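Local structure of putative decarboxylase involved in desferrioxamine biosynthesis (Erwinia amylovora, 5O5C) at residues L119-I124 with A385-L390. The protein probably decarboxylates lysine with the aid of pyridoxal 5'-phosphate, as a step in the biosynthesis of the siderophore desferrioxamine E. Residues are numbered along the deposited sequence; the frame is centred on the assembly and turned at random.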
# COMPACT_ATOMS: atom_id res chain seq x y z
N LEU B 119 -16.83 1.16 5.73
CA LEU B 119 -16.64 0.26 6.88
C LEU B 119 -17.29 -1.11 6.64
O LEU B 119 -16.74 -2.14 7.05
CB LEU B 119 -17.18 0.84 8.20
CG LEU B 119 -16.61 2.14 8.78
CD1 LEU B 119 -17.04 3.43 8.08
CD2 LEU B 119 -17.00 2.18 10.25
N LEU B 120 -18.46 -1.11 6.00
CA LEU B 120 -19.10 -2.35 5.54
C LEU B 120 -18.08 -3.20 4.76
O LEU B 120 -17.90 -4.37 5.06
CB LEU B 120 -20.31 -2.05 4.63
CG LEU B 120 -21.24 -3.19 4.24
CD1 LEU B 120 -21.96 -3.72 5.47
CD2 LEU B 120 -22.27 -2.78 3.23
N ALA B 121 -17.39 -2.59 3.81
CA ALA B 121 -16.36 -3.29 2.98
C ALA B 121 -15.14 -3.77 3.78
O ALA B 121 -14.66 -4.88 3.61
CB ALA B 121 -15.93 -2.38 1.86
N GLU B 122 -14.59 -2.94 4.65
CA GLU B 122 -13.46 -3.35 5.46
C GLU B 122 -13.81 -4.56 6.35
O GLU B 122 -12.98 -5.46 6.55
CB GLU B 122 -12.94 -2.19 6.33
CG GLU B 122 -12.20 -1.13 5.54
CD GLU B 122 -10.81 -1.61 5.09
OE1 GLU B 122 -10.30 -2.69 5.52
OE2 GLU B 122 -10.23 -0.91 4.27
N GLN B 123 -15.02 -4.58 6.88
CA GLN B 123 -15.44 -5.71 7.73
C GLN B 123 -15.43 -7.07 6.99
O GLN B 123 -15.01 -8.10 7.52
CB GLN B 123 -16.82 -5.45 8.31
CG GLN B 123 -17.34 -6.57 9.25
CD GLN B 123 -18.73 -6.28 9.79
OE1 GLN B 123 -19.30 -5.26 9.44
NE2 GLN B 123 -19.32 -7.21 10.62
N ILE B 124 -15.94 -7.03 5.77
CA ILE B 124 -16.00 -8.22 4.91
C ILE B 124 -14.58 -8.61 4.48
O ILE B 124 -14.18 -9.78 4.60
CB ILE B 124 -16.88 -7.97 3.67
CG1 ILE B 124 -18.34 -7.81 4.13
CG2 ILE B 124 -16.70 -9.07 2.64
CD1 ILE B 124 -19.34 -7.36 3.10
N ALA B 385 -10.86 -1.94 -3.73
CA ALA B 385 -11.99 -1.66 -4.59
C ALA B 385 -13.35 -2.01 -3.98
O ALA B 385 -14.34 -1.37 -4.35
CB ALA B 385 -11.82 -2.35 -5.94
N LEU B 386 -13.41 -2.92 -3.00
CA LEU B 386 -14.71 -3.27 -2.37
C LEU B 386 -15.38 -2.08 -1.72
O LEU B 386 -16.63 -2.05 -1.61
CB LEU B 386 -14.63 -4.40 -1.40
CG LEU B 386 -15.89 -4.97 -0.77
CD1 LEU B 386 -16.81 -5.59 -1.79
CD2 LEU B 386 -15.51 -5.98 0.29
N LYS B 387 -14.54 -1.11 -1.32
CA LYS B 387 -14.97 0.08 -0.64
C LYS B 387 -15.73 1.01 -1.56
O LYS B 387 -16.76 1.48 -1.16
CB LYS B 387 -13.81 0.83 0.00
CG LYS B 387 -13.19 0.04 1.15
CD LYS B 387 -12.07 0.78 1.86
CE LYS B 387 -10.71 0.21 1.50
NZ LYS B 387 -9.69 0.74 2.45
N MET B 388 -15.20 1.25 -2.76
CA MET B 388 -15.84 2.07 -3.76
C MET B 388 -16.99 1.27 -4.34
O MET B 388 -18.00 1.85 -4.72
CB MET B 388 -14.83 2.54 -4.85
CG MET B 388 -14.03 3.77 -4.44
SD MET B 388 -15.28 5.06 -4.35
CE MET B 388 -15.14 5.81 -2.87
N TRP B 389 -16.87 -0.05 -4.36
CA TRP B 389 -17.91 -0.87 -4.92
C TRP B 389 -19.16 -0.89 -4.05
O TRP B 389 -20.32 -0.68 -4.57
CB TRP B 389 -17.42 -2.29 -5.18
CG TRP B 389 -18.17 -2.88 -6.27
CD1 TRP B 389 -17.96 -2.71 -7.64
CD2 TRP B 389 -19.31 -3.69 -6.15
NE1 TRP B 389 -18.91 -3.39 -8.35
CE2 TRP B 389 -19.76 -4.00 -7.47
CE3 TRP B 389 -20.02 -4.18 -5.05
CZ2 TRP B 389 -20.84 -4.81 -7.71
CZ3 TRP B 389 -21.08 -4.96 -5.28
CH2 TRP B 389 -21.50 -5.29 -6.62
N LEU B 390 -18.96 -1.13 -2.76
CA LEU B 390 -20.10 -1.09 -1.85
C LEU B 390 -20.64 0.32 -1.63
O LEU B 390 -21.83 0.47 -1.39
CB LEU B 390 -19.85 -1.80 -0.54
CG LEU B 390 -19.65 -3.33 -0.64
CD1 LEU B 390 -19.08 -3.85 0.66
CD2 LEU B 390 -20.87 -4.15 -1.00
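Ala121 sits where the axes of segments 119-124 and 385-390 approach to 8.1 Å, their N-to-C directions 137° apart. Its methyl points at the backbone of the second helix: CB lies 3.6 Å from CA of Lys387 and equally near the carbonyl of Leu386, so the small side chain allows a close approach of the backbones. Two leucines flank it. Leu386 has CG anti to its backbone N (chi1 -174°), which swings CD2 over the Ala121 backbone, 3.6 Å from Ala121 O. In Leu390, CG is instead anti to the carbonyl carbon, and CD1 comes to 3.6 Å from Ala121 CA; the same methyl also meets Leu120 and Ile124. Ile124 crosses Leu386 at about a right angle, CG2 to CD2 4.1 Å. At the polar margin, Lys387 passes Ala121 with CG, then bends at chi3 (-106°), while the Glu122 chain bends at chi2, and the two cross obliquely. Their tips join in a salt bridge, Lys387 NZ approaching Glu122 OE2 nearly along its C-O axis at 2.5 Å. NZ also binds Asp384, Thr335 and the Ser337 carbonyl, and Glu122 OE1 pairs with Arg382; these counter-charges would tend to favour the ionised forms, though Glu122 of the second subunit, close by, would oppose this for the carboxylate. Helix-helix packing around a small residue thus lies at the dimer interface of a fold type I PLP enzyme, where Leu120 packs on Val44 of the second subunit, with the Lys387 side chain about 12 Å from a bound PLP.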